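Local atomic coordinates of beta-lactamase Mb2281c (Mycobacterium bovis, PDB entry 3I7J), a protein that probably hydrolyses beta-lactams or related amide or ester substrates through a covalent acyl-enzyme intermediate. Residues Val46-Gln51 with Gln172-Ala177; Val54-Val59 with Gly120-Glu125; Val134-Asp139 with Val153-Val158; Pro190-Gln195 with Gly225-Ser230. All coordinates share one frame; numbering follows the deposited sequence.

Followed from the N terminus, helix 42-56 supplies the first partner of two contacts. Contact 1 joins it to helix 171-177 and closes the longest loop. Within that loop lie contact 2, which brings the end of the same helix to helix 119-131, and then contact 3, which ties the approach to strand 137-138 to the start of helix 153-164. These two follow in series and meet where Leu123 packs on Leu138, while Met173 of contact 1 packs against Val54 of contact 2. Contact 4 opens only after contact 1 has closed, and joins the turn between strands 187-189 and 193-195 to strand 224-228 of the main antiparallel sheet.

Contact 1 of 4, residues Val46-Gln51 with Gln172-Ala177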
loop_
_atom_site.group_PDB
_atom_site.type_symbol
_atom_site.label_atom_id
_atom_site.label_comp_id
_atom_site.label_asym_id
_atom_site.label_seq_id
_atom_site.Cartn_x
_atom_site.Cartn_y
_atom_site.Cartn_z
ATOM N N VAL A 46 -1.408 -0.715 -7.224
ATOM C CA VAL A 46 -2.572 -0.377 -8.028
ATOM C C VAL A 46 -2.924 1.090 -7.820
ATOM O O VAL A 46 -3.286 1.790 -8.770
ATOM C CB VAL A 46 -3.786 -1.269 -7.654
ATOM C CG1 VAL A 46 -5.034 -0.809 -8.396
ATOM C CG2 VAL A 46 -3.480 -2.721 -7.997
ATOM N N ALA A 47 -2.816 1.554 -6.579
ATOM C CA ALA A 47 -3.116 2.952 -6.266
ATOM C C ALA A 47 -2.187 3.888 -7.039
ATOM O O ALA A 47 -2.623 4.918 -7.559
ATOM C CB ALA A 47 -2.964 3.200 -4.779
ATOM N N ARG A 48 -0.906 3.535 -7.114
ATOM C CA ARG A 48 0.040 4.384 -7.823
ATOM C C ARG A 48 -0.284 4.387 -9.312
ATOM O O ARG A 48 -0.105 5.400 -9.999
ATOM C CB ARG A 48 1.472 3.907 -7.603
ATOM C CG ARG A 48 2.519 4.920 -8.040
ATOM C CD ARG A 48 2.369 6.205 -7.255
ATOM N NE ARG A 48 3.657 6.770 -6.872
ATOM C CZ ARG A 48 3.800 7.686 -5.924
ATOM N NH1 ARG A 48 5.001 8.158 -5.633
ATOM N NH2 ARG A 48 2.731 8.122 -5.263
ATOM N N ALA A 49 -0.763 3.250 -9.806
ATOM C CA ALA A 49 -1.138 3.132 -11.209
ATOM C C ALA A 49 -2.355 4.027 -11.473
ATOM O O ALA A 49 -2.433 4.693 -12.510
ATOM C CB ALA A 49 -1.462 1.681 -11.545
ATOM N N ALA A 50 -3.298 4.047 -10.527
ATOM C CA ALA A 50 -4.495 4.884 -10.663
ATOM C C ALA A 50 -4.129 6.373 -10.578
ATOM O O ALA A 50 -4.789 7.219 -11.179
ATOM C CB ALA A 50 -5.517 4.537 -9.583
ATOM N N GLN A 51 -3.082 6.674 -9.814
ATOM C CA GLN A 51 -2.609 8.038 -9.664
ATOM C C GLN A 51 -1.978 8.496 -10.979
ATOM O O GLN A 51 -2.176 9.631 -11.410
ATOM C CB GLN A 51 -1.586 8.123 -8.537
ATOM C CG GLN A 51 -2.198 8.082 -7.141
ATOM C CD GLN A 51 -1.180 7.697 -6.086
ATOM O OE1 GLN A 51 -0.004 8.031 -6.202
ATOM N NE2 GLN A 51 -1.626 6.996 -5.049
ATOM N N GLN A 172 2.941 16.991 -6.382
ATOM C CA GLN A 172 1.615 17.399 -5.915
ATOM C C GLN A 172 0.656 16.219 -5.767
ATOM O O GLN A 172 -0.102 16.142 -4.802
ATOM C CB GLN A 172 0.995 18.432 -6.863
ATOM C CG GLN A 172 -0.355 18.955 -6.376
ATOM C CD GLN A 172 -0.326 19.314 -4.895
ATOM O OE1 GLN A 172 0.540 20.072 -4.447
ATOM N NE2 GLN A 172 -1.267 18.765 -4.127
HETATM N N MSE A 173 0.673 15.315 -6.737
HETATM C CA MSE A 173 -0.186 14.145 -6.678
HETATM C C MSE A 173 0.240 13.298 -5.472
HETATM O O MSE A 173 -0.599 12.846 -4.689
HETATM C CB MSE A 173 -0.064 13.336 -7.975
HETATM C CG MSE A 173 -0.677 11.934 -7.907
HETATM SE SE MSE A 173 -2.556 11.933 -7.448
HETATM C CE MSE A 173 -3.303 11.975 -9.227
ATOM N N HIS A 174 1.546 13.106 -5.306
ATOM C CA HIS A 174 2.043 12.300 -4.190
ATOM C C HIS A 174 1.690 12.915 -2.845
ATOM O O HIS A 174 1.376 12.200 -1.889
ATOM C CB HIS A 174 3.558 12.097 -4.281
ATOM C CG HIS A 174 4.118 11.250 -3.179
ATOM N ND1 HIS A 174 4.714 11.782 -2.056
ATOM C CD2 HIS A 174 4.149 9.905 -3.019
ATOM C CE1 HIS A 174 5.090 10.803 -1.252
ATOM N NE2 HIS A 174 4.758 9.653 -1.814
ATOM N N ALA A 175 1.753 14.239 -2.769
ATOM C CA ALA A 175 1.407 14.933 -1.540
ATOM C C ALA A 175 -0.076 14.679 -1.267
ATOM O O ALA A 175 -0.479 14.418 -0.133
ATOM C CB ALA A 175 1.663 16.430 -1.688
ATOM N N ASP A 176 -0.879 14.748 -2.322
ATOM C CA ASP A 176 -2.312 14.526 -2.212
ATOM C C ASP A 176 -2.614 13.071 -1.834
ATOM O O ASP A 176 -3.452 12.808 -0.978
ATOM C CB ASP A 176 -2.994 14.885 -3.537
ATOM C CG ASP A 176 -4.511 14.758 -3.474
ATOM O OD1 ASP A 176 -5.205 15.417 -4.269
ATOM O OD2 ASP A 176 -5.013 13.992 -2.636
ATOM N N ALA A 177 -1.920 12.136 -2.474
ATOM C CA ALA A 177 -2.111 10.721 -2.215
ATOM C C ALA A 177 -1.704 10.349 -0.794
ATOM O O ALA A 177 -2.195 9.368 -0.246
ATOM C CB ALA A 177 -1.314 9.894 -3.218
#
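Helix segments 46-51 and 172-177 come nearest at Gln51 and Met173, their axes 11.4 Å apart at closest approach and their directions 134° apart, so side chains must span the gap. Met173, a selenomethionine, lays its SE 3.9 Å from CG of Gln51 and curls CE to 3.4 Å from Gln51 O. Further along, the methyl of Ala177 sits against the Gln51 amide, with CB 3.4 Å from NE2. That amide is gripped at both ends: NE2 is bonded to Leu202 O, and OE1 accepts from Arg48 NH2 at 2.9 Å, in the carbonyl plane. Helix 42-56, at whose start lies a probable SxxK motif, as in serine beta-lactamases, sends Arg48 and Gln51 toward helix 171-177. Arg48 CG is anti to the backbone N (chi1 -167°), beside the carbonyl carbon, and bends at chi2 and chi3 then bring the guanidinium to His174. Its edge meets an edge of the imidazole with the two planes 80° apart, His174 CD2 lying 3.2 Å from Arg48 NH2 and 3.3 Å from NH1. This is a contact with ring carbon, not a hydrogen bond. A salt bridge from Arg48 NE to Asp162 further fixes the buried guanidinium.

Contact 2 of 4, residues Val54-Val59 with Gly120-Glu125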
loop_
_atom_site.group_PDB
_atom_site.type_symbol
_atom_site.label_atom_id
_atom_site.label_comp_id
_atom_site.label_asym_id
_atom_site.label_seq_id
_atom_site.Cartn_x
_atom_site.Cartn_y
_atom_site.Cartn_z
ATOM N N VAL A 54 -4.691 9.349 -13.470
ATOM C CA VAL A 54 -5.299 10.645 -13.252
ATOM C C VAL A 54 -4.424 11.703 -13.912
ATOM O O VAL A 54 -4.924 12.601 -14.593
ATOM C CB VAL A 54 -5.437 10.974 -11.736
ATOM C CG1 VAL A 54 -5.888 12.419 -11.543
ATOM C CG2 VAL A 54 -6.449 10.030 -11.090
ATOM N N GLU A 55 -3.112 11.592 -13.729
ATOM C CA GLU A 55 -2.200 12.566 -14.328
ATOM C C GLU A 55 -2.154 12.487 -15.853
ATOM O O GLU A 55 -1.879 13.493 -16.506
ATOM C CB GLU A 55 -0.791 12.427 -13.726
ATOM C CG GLU A 55 -0.781 12.703 -12.222
ATOM C CD GLU A 55 0.495 13.366 -11.730
ATOM O OE1 GLU A 55 1.560 12.733 -11.756
ATOM O OE2 GLU A 55 0.428 14.521 -11.309
ATOM N N GLU A 56 -2.423 11.309 -16.418
ATOM C CA GLU A 56 -2.435 11.156 -17.874
ATOM C C GLU A 56 -3.738 11.767 -18.401
ATOM O O GLU A 56 -3.849 12.110 -19.578
ATOM C CB GLU A 56 -2.372 9.670 -18.296
ATOM C CG GLU A 56 -1.074 8.908 -17.951
ATOM C CD GLU A 56 -1.080 7.435 -18.404
ATOM O OE1 GLU A 56 -2.175 6.827 -18.486
ATOM O OE2 GLU A 56 0.015 6.873 -18.658
ATOM N N GLY A 57 -4.722 11.907 -17.519
ATOM C CA GLY A 57 -5.999 12.454 -17.935
ATOM C C GLY A 57 -6.997 11.354 -18.265
ATOM O O GLY A 57 -8.139 11.639 -18.619
ATOM N N VAL A 58 -6.569 10.097 -18.154
ATOM C CA VAL A 58 -7.436 8.952 -18.443
ATOM C C VAL A 58 -8.707 9.054 -17.606
ATOM O O VAL A 58 -9.808 8.789 -18.087
ATOM C CB VAL A 58 -6.724 7.607 -18.127
ATOM C CG1 VAL A 58 -7.687 6.441 -18.300
ATOM C CG2 VAL A 58 -5.518 7.429 -19.050
ATOM N N VAL A 59 -8.540 9.424 -16.344
ATOM C CA VAL A 59 -9.662 9.607 -15.439
ATOM C C VAL A 59 -9.304 10.747 -14.518
ATOM O O VAL A 59 -8.170 11.231 -14.522
ATOM C CB VAL A 59 -9.939 8.354 -14.569
ATOM C CG1 VAL A 59 -10.515 7.231 -15.427
ATOM C CG2 VAL A 59 -8.655 7.895 -13.893
ATOM N N GLY A 120 -3.600 -5.198 -15.859
ATOM C CA GLY A 120 -2.319 -5.767 -15.490
ATOM C C GLY A 120 -1.217 -5.142 -16.327
ATOM O O GLY A 120 -0.149 -4.801 -15.822
ATOM N N ARG A 121 -1.484 -4.983 -17.619
ATOM C CA ARG A 121 -0.515 -4.390 -18.525
ATOM C C ARG A 121 -0.376 -2.902 -18.253
ATOM O O ARG A 121 0.703 -2.342 -18.408
ATOM C CB ARG A 121 -0.941 -4.623 -19.977
ATOM C CG ARG A 121 -0.087 -3.911 -21.010
ATOM C CD ARG A 121 -0.658 -4.124 -22.399
ATOM N NE ARG A 121 0.082 -3.399 -23.425
ATOM C CZ ARG A 121 -0.194 -3.458 -24.724
ATOM N NH1 ARG A 121 -1.200 -4.210 -25.153
ATOM N NH2 ARG A 121 0.542 -2.779 -25.597
ATOM N N TYR A 122 -1.465 -2.259 -17.844
ATOM C CA TYR A 122 -1.412 -0.835 -17.549
ATOM C C TYR A 122 -0.509 -0.598 -16.341
ATOM O O TYR A 122 0.278 0.352 -16.316
ATOM C CB TYR A 122 -2.806 -0.278 -17.250
ATOM C CG TYR A 122 -2.789 1.219 -17.037
ATOM C CD1 TYR A 122 -2.885 2.094 -18.120
ATOM C CD2 TYR A 122 -2.576 1.762 -15.764
ATOM C CE1 TYR A 122 -2.761 3.467 -17.947
ATOM C CE2 TYR A 122 -2.451 3.137 -15.581
ATOM C CZ TYR A 122 -2.540 3.979 -16.679
ATOM O OH TYR A 122 -2.384 5.331 -16.521
ATOM N N LEU A 123 -0.635 -1.459 -15.333
ATOM C CA LEU A 123 0.186 -1.347 -14.124
ATOM C C LEU A 123 1.668 -1.407 -14.480
ATOM O O LEU A 123 2.468 -0.598 -14.007
ATOM C CB LEU A 123 -0.147 -2.487 -13.149
ATOM C CG LEU A 123 0.841 -2.703 -11.991
ATOM C CD1 LEU A 123 0.977 -1.425 -11.167
ATOM C CD2 LEU A 123 0.351 -3.845 -11.118
ATOM N N THR A 124 2.018 -2.375 -15.319
ATOM C CA THR A 124 3.395 -2.576 -15.751
ATOM C C THR A 124 3.959 -1.352 -16.466
ATOM O O THR A 124 5.018 -0.851 -16.104
ATOM C CB THR A 124 3.496 -3.794 -16.697
ATOM O OG1 THR A 124 3.011 -4.962 -16.025
ATOM C CG2 THR A 124 4.933 -4.026 -17.135
ATOM N N GLU A 125 3.239 -0.864 -17.470
ATOM C CA GLU A 125 3.692 0.278 -18.249
ATOM C C GLU A 125 3.664 1.607 -17.512
ATOM O O GLU A 125 4.443 2.507 -17.820
ATOM C CB GLU A 125 2.865 0.404 -19.533
ATOM C CG GLU A 125 2.707 -0.900 -20.306
ATOM C CD GLU A 125 1.865 -0.745 -21.567
ATOM O OE1 GLU A 125 1.108 0.243 -21.670
ATOM O OE2 GLU A 125 1.953 -1.621 -22.449
#
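Glu56 and Tyr122 carry this contact, meeting from opposite directions at the end of helix 42-56. The tyrosine is the well-packed half. With CG anti to the backbone N (chi1 -176°), its ring leaves helix 119-131 and packs among Val52 and Ala53 of helix 42-56, Val111 of helix 101-115 and Ile117. Even the backbone of the first helix takes part, since the carbonyl oxygen of Ala49 packs against the CE2 corner of the ring. The neighbouring Leu123 packs on Ala49, so that adjacent residues of helix 119-131 both rest on helix 42-56.

The glutamate belongs to the loose side. It is solvent-exposed and lies in the last helical turn, just before Gly57, whose positive phi (96°) ends the helix in a Schellman motif and swings the chain toward Val58 and Val59. The extended Glu56 chain places OE1 at the edge of the tyrosine ring, near its plane, while the carboxylate itself stands almost perpendicular to that ring. On the outer surface of helix 119-131, Arg121 NE and Glu125 OE2 form a separate salt bridge of 2.8 Å within the helix.

Tyr122 OH donates to Glu56 OE1 over a modelled 2.5 Å, a value so short that its exact length is doubtful. The chemistry implies a buried tyrosine whose hydroxyl meets an exposed carboxylate; if the bond is as modelled, the anionic acceptor would probably polarise the phenol O-H.

Contact 3 of 4, residues Val134-Asp139 with Val153-Val158; sequences VTTRLD and VADLAV
Asp155 and Thr136 are brought together by matching first torsions: in Asp155 CG lies anti to the carbonyl carbon (chi1 -87°), and in Thr136 the hydroxyl takes the corresponding place (chi1 -64°). The two side chains run alongside each other, pointing opposite ways, and Thr136 OG1 donates to Asp155 OD2 at 2.7 Å. This bond uses the lone pair of OD2 anti to the other oxygen. The syn lone pair receives Thr135 N at 2.9 Å, so a single carboxylate oxygen is held from two directions. Its companion is occupied as well: a water donates to Asp155 OD1 at 2.6 Å and makes a second 2.6 Å hydrogen bond with Thr135 OG1. In the fold, the bend at residues 134-136 carries the chain from helix 119-131 into strand 137-138, an edge of a small three-stranded antiparallel sheet. The middle strand of that sheet, 149-151, leads through Thr152 into helix 153-164, and Asp155 stands in the first turn of this helix, its N bonded to Thr152 OG1. The amino end of the helix would probably favour the carboxylate charge. Thr136 OG1 has a second partner in Ser151 OG, linking the bend to the strand end. On its inner side the helix rests on the main sheet, where Val153 and Leu156 touch Val245 and Leu247. Beyond the bend, Arg137 and Asp139 form a salt bridge on the exposed surface, its hydrogen bonds weak.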
loop_
_atom_site.group_PDB
_atom_site.type_symbol
_atom_site.label_atom_id
_atom_site.label_comp_id
_atom_site.label_asym_id
_atom_site.label_seq_id
_atom_site.Cartn_x
_atom_site.Cartn_y
_atom_site.Cartn_z
ATOM N N VAL A 134 11.096 -5.431 -12.862
ATOM C CA VAL A 134 10.905 -6.539 -13.791
ATOM C C VAL A 134 10.481 -7.889 -13.205
ATOM O O VAL A 134 10.347 -8.876 -13.930
ATOM C CB VAL A 134 12.171 -6.729 -14.675
ATOM C CG1 VAL A 134 12.413 -5.463 -15.486
ATOM C CG2 VAL A 134 13.391 -7.040 -13.813
ATOM N N THR A 135 10.249 -7.942 -11.902
ATOM C CA THR A 135 9.817 -9.193 -11.295
ATOM C C THR A 135 8.555 -8.938 -10.472
ATOM O O THR A 135 8.301 -9.588 -9.452
ATOM C CB THR A 135 10.928 -9.789 -10.419
ATOM O OG1 THR A 135 12.153 -9.781 -11.158
ATOM C CG2 THR A 135 10.603 -11.222 -10.038
ATOM N N THR A 136 7.771 -7.968 -10.930
ATOM C CA THR A 136 6.519 -7.604 -10.283
ATOM C C THR A 136 5.390 -7.768 -11.289
ATOM O O THR A 136 5.481 -7.283 -12.414
ATOM C CB THR A 136 6.520 -6.137 -9.818
ATOM O OG1 THR A 136 7.525 -5.948 -8.816
ATOM C CG2 THR A 136 5.165 -5.773 -9.245
ATOM N N ARG A 137 4.328 -8.454 -10.896
ATOM C CA ARG A 137 3.218 -8.624 -11.814
ATOM C C ARG A 137 1.888 -8.844 -11.119
ATOM O O ARG A 137 1.825 -9.251 -9.958
ATOM C CB ARG A 137 3.506 -9.780 -12.772
ATOM C CG ARG A 137 3.682 -11.126 -12.096
ATOM C CD ARG A 137 4.155 -12.156 -13.110
ATOM N NE ARG A 137 3.318 -12.144 -14.307
ATOM C CZ ARG A 137 3.565 -12.851 -15.405
ATOM N NH1 ARG A 137 4.633 -13.638 -15.463
ATOM N NH2 ARG A 137 2.745 -12.764 -16.447
ATOM N N LEU A 138 0.825 -8.554 -11.852
ATOM C CA LEU A 138 -0.528 -8.715 -11.360
ATOM C C LEU A 138 -1.325 -9.496 -12.400
ATOM O O LEU A 138 -1.692 -8.956 -13.446
ATOM C CB LEU A 138 -1.174 -7.345 -11.138
ATOM C CG LEU A 138 -2.676 -7.346 -10.844
ATOM C CD1 LEU A 138 -2.930 -7.942 -9.474
ATOM C CD2 LEU A 138 -3.222 -5.923 -10.915
ATOM N N ASP A 139 -1.574 -10.768 -12.119
ATOM C CA ASP A 139 -2.343 -11.614 -13.020
ATOM C C ASP A 139 -3.736 -11.770 -12.424
ATOM O O ASP A 139 -3.905 -11.707 -11.208
ATOM C CB ASP A 139 -1.709 -13.001 -13.140
ATOM C CG ASP A 139 -0.260 -12.949 -13.568
ATOM O OD1 ASP A 139 0.038 -12.306 -14.597
ATOM O OD2 ASP A 139 0.582 -13.561 -12.874
ATOM N N VAL A 153 11.534 -8.203 -2.764
ATOM C CA VAL A 153 11.937 -7.092 -1.908
ATOM C C VAL A 153 12.728 -6.060 -2.718
ATOM O O VAL A 153 12.616 -4.857 -2.478
ATOM C CB VAL A 153 12.776 -7.575 -0.701
ATOM C CG1 VAL A 153 13.279 -6.377 0.108
ATOM C CG2 VAL A 153 11.917 -8.465 0.188
ATOM N N ALA A 154 13.517 -6.529 -3.683
ATOM C CA ALA A 154 14.311 -5.638 -4.530
ATOM C C ALA A 154 13.412 -4.689 -5.322
ATOM O O ALA A 154 13.682 -3.489 -5.413
ATOM C CB ALA A 154 15.175 -6.454 -5.494
ATOM N N ASP A 155 12.356 -5.241 -5.917
ATOM C CA ASP A 155 11.408 -4.443 -6.689
ATOM C C ASP A 155 10.643 -3.492 -5.766
ATOM O O ASP A 155 10.439 -2.323 -6.099
ATOM C CB ASP A 155 10.406 -5.343 -7.426
ATOM C CG ASP A 155 10.906 -5.793 -8.780
ATOM O OD1 ASP A 155 12.123 -5.653 -9.049
ATOM O OD2 ASP A 155 10.081 -6.302 -9.575
ATOM N N LEU A 156 10.217 -3.990 -4.608
ATOM C CA LEU A 156 9.481 -3.145 -3.679
ATOM C C LEU A 156 10.374 -2.058 -3.111
ATOM O O LEU A 156 9.900 -0.977 -2.758
ATOM C CB LEU A 156 8.882 -3.971 -2.546
ATOM C CG LEU A 156 7.693 -4.846 -2.921
ATOM C CD1 LEU A 156 7.043 -5.323 -1.631
ATOM C CD2 LEU A 156 6.675 -4.055 -3.752
ATOM N N ALA A 157 11.669 -2.352 -3.023
ATOM C CA ALA A 157 12.648 -1.398 -2.510
ATOM C C ALA A 157 12.697 -0.201 -3.456
ATOM O O ALA A 157 12.757 0.948 -3.018
ATOM C CB ALA A 157 14.020 -2.055 -2.422
ATOM N N VAL A 158 12.678 -0.492 -4.754
ATOM C CA VAL A 158 12.686 0.535 -5.787
ATOM C C VAL A 158 11.382 1.330 -5.678
ATOM O O VAL A 158 11.379 2.558 -5.781
ATOM C CB VAL A 158 12.776 -0.100 -7.200
ATOM C CG1 VAL A 158 12.645 0.973 -8.271
ATOM C CG2 VAL A 158 14.103 -0.842 -7.356
HETATM O O HOH W 1 13.306 -7.539 -10.456
#

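Contact 4 of 4, residues Pro190-Gln195 with Gly225-Ser230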
loop_
_atom_site.group_PDB
_atom_site.type_symbol
_atom_site.label_atom_id
_atom_site.label_comp_id
_atom_site.label_asym_id
_atom_site.label_seq_id
_atom_site.Cartn_x
_atom_site.Cartn_y
_atom_site.Cartn_z
ATOM N N PRO A 190 -8.634 -4.120 9.217
ATOM C CA PRO A 190 -8.539 -5.581 9.287
ATOM C C PRO A 190 -7.303 -6.050 10.049
ATOM O O PRO A 190 -6.181 -5.698 9.699
ATOM C CB PRO A 190 -8.511 -5.985 7.821
ATOM C CG PRO A 190 -9.415 -4.950 7.192
ATOM C CD PRO A 190 -8.974 -3.674 7.850
ATOM N N GLY A 191 -7.517 -6.840 11.095
ATOM C CA GLY A 191 -6.405 -7.337 11.879
ATOM C C GLY A 191 -6.090 -6.477 13.085
ATOM O O GLY A 191 -5.414 -6.927 14.013
ATOM N N TYR A 192 -6.570 -5.237 13.085
ATOM C CA TYR A 192 -6.312 -4.343 14.206
ATOM C C TYR A 192 -7.560 -3.716 14.815
ATOM O O TYR A 192 -7.473 -2.799 15.634
ATOM C CB TYR A 192 -5.321 -3.255 13.791
ATOM C CG TYR A 192 -3.938 -3.807 13.555
ATOM C CD1 TYR A 192 -3.565 -4.301 12.308
ATOM C CD2 TYR A 192 -3.031 -3.919 14.605
ATOM C CE1 TYR A 192 -2.324 -4.902 12.113
ATOM C CE2 TYR A 192 -1.790 -4.517 14.428
ATOM C CZ TYR A 192 -1.441 -5.011 13.179
ATOM O OH TYR A 192 -0.221 -5.629 13.005
ATOM N N GLY A 193 -8.722 -4.224 14.419
ATOM C CA GLY A 193 -9.979 -3.723 14.957
ATOM C C GLY A 193 -10.334 -2.282 14.640
ATOM O O GLY A 193 -9.673 -1.624 13.831
ATOM N N VAL A 194 -11.397 -1.802 15.282
ATOM C CA VAL A 194 -11.875 -0.440 15.101
ATOM C C VAL A 194 -10.784 0.582 15.377
ATOM O O VAL A 194 -9.996 0.432 16.314
ATOM C CB VAL A 194 -13.061 -0.114 16.050
ATOM C CG1 VAL A 194 -13.557 1.310 15.802
ATOM C CG2 VAL A 194 -14.188 -1.107 15.840
ATOM N N GLN A 195 -10.742 1.623 14.549
ATOM C CA GLN A 195 -9.769 2.704 14.705
ATOM C C GLN A 195 -10.517 4.023 14.554
ATOM O O GLN A 195 -11.339 4.181 13.648
ATOM C CB GLN A 195 -8.659 2.587 13.650
ATOM C CG GLN A 195 -7.810 1.322 13.788
ATOM C CD GLN A 195 -6.927 1.323 15.030
ATOM O OE1 GLN A 195 -6.606 0.270 15.584
ATOM N NE2 GLN A 195 -6.524 2.498 15.460
ATOM N N GLY A 225 1.460 3.468 3.857
ATOM C CA GLY A 225 1.889 2.244 3.206
ATOM C C GLY A 225 0.782 1.206 3.214
ATOM O O GLY A 225 -0.373 1.528 2.933
ATOM N N HIS A 226 1.112 -0.035 3.553
ATOM C CA HIS A 226 0.103 -1.083 3.558
ATOM C C HIS A 226 0.717 -2.399 4.015
ATOM O O HIS A 226 1.920 -2.610 3.868
ATOM C CB HIS A 226 -0.438 -1.261 2.131
ATOM C CG HIS A 226 -1.931 -1.363 2.038
ATOM N ND1 HIS A 226 -2.633 -2.449 2.510
ATOM C CD2 HIS A 226 -2.850 -0.533 1.486
ATOM C CE1 HIS A 226 -3.919 -2.287 2.253
ATOM N NE2 HIS A 226 -4.078 -1.133 1.632
ATOM N N PHE A 227 -0.097 -3.278 4.595
ATOM C CA PHE A 227 0.402 -4.600 4.964
ATOM C C PHE A 227 -0.564 -5.564 4.301
ATOM O O PHE A 227 -1.606 -5.145 3.793
ATOM C CB PHE A 227 0.478 -4.810 6.492
ATOM C CG PHE A 227 -0.828 -5.158 7.150
ATOM C CD1 PHE A 227 -1.754 -4.167 7.458
ATOM C CD2 PHE A 227 -1.115 -6.478 7.495
ATOM C CE1 PHE A 227 -2.950 -4.481 8.104
ATOM C CE2 PHE A 227 -2.305 -6.807 8.141
ATOM C CZ PHE A 227 -3.227 -5.805 8.447
ATOM N N GLY A 228 -0.202 -6.838 4.253
ATOM C CA GLY A 228 -1.063 -7.823 3.622
ATOM C C GLY A 228 -1.207 -9.059 4.481
ATOM O O GLY A 228 -0.359 -9.320 5.336
ATOM N N GLN A 229 -2.274 -9.817 4.254
ATOM C CA GLN A 229 -2.536 -11.029 5.022
ATOM C C GLN A 229 -1.544 -12.141 4.705
ATOM O O GLN A 229 -1.543 -13.180 5.366
ATOM C CB GLN A 229 -3.963 -11.531 4.761
ATOM C CG GLN A 229 -5.075 -10.614 5.279
ATOM C CD GLN A 229 -5.073 -10.474 6.796
ATOM O OE1 GLN A 229 -5.042 -11.471 7.523
ATOM N NE2 GLN A 229 -5.120 -9.238 7.279
ATOM N N SER A 230 -0.711 -11.932 3.691
ATOM C CA SER A 230 0.294 -12.927 3.321
ATOM C C SER A 230 1.538 -12.755 4.183
ATOM O O SER A 230 2.541 -13.434 3.977
ATOM C CB SER A 230 0.675 -12.790 1.847
ATOM O OG SER A 230 -0.345 -13.313 1.016
#
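The rings of Tyr192 and Phe227 form an offset edge-to-face pair, the edge of the tyrosine directed toward the face of the phenylalanine, with centroids 5.7 Å apart and planes at 85°. Tyr192 CE1 makes the nearest approach, 3.9 Å from Phe227 CZ. Phe227 CG lies between the backbone N and the carbonyl carbon (chi1 80°), which carries the ring toward Pro190 and Tyr192. At the phenylalanine's own edge, in its plane, lies the carbonyl of Pro190, with O 3.2 Å from CZ, so that an electron-rich oxygen faces the ring's C-H rim. Trp214 and Phe252 bring further rings against Phe227. The tyrosine sits at a turn between strands 187-189 and 193-195: Gly191 adopts a positive phi that suits glycine, and Tyr192 and Gly193 together face Leu189 in a classic beta bulge. Phe227, by contrast, belongs to strand 224-228 of the main sheet. The preceding His226 touches Ser40 and Lys43, and Pro190 touches Tyr99, which places the pair beside the probable active site, if the SxxK pattern holds as in serine beta-lactamases. His226 ND1 donates to Phe227 O at 3.2 Å along a nearly straight path, fixing the rotation of the imidazole.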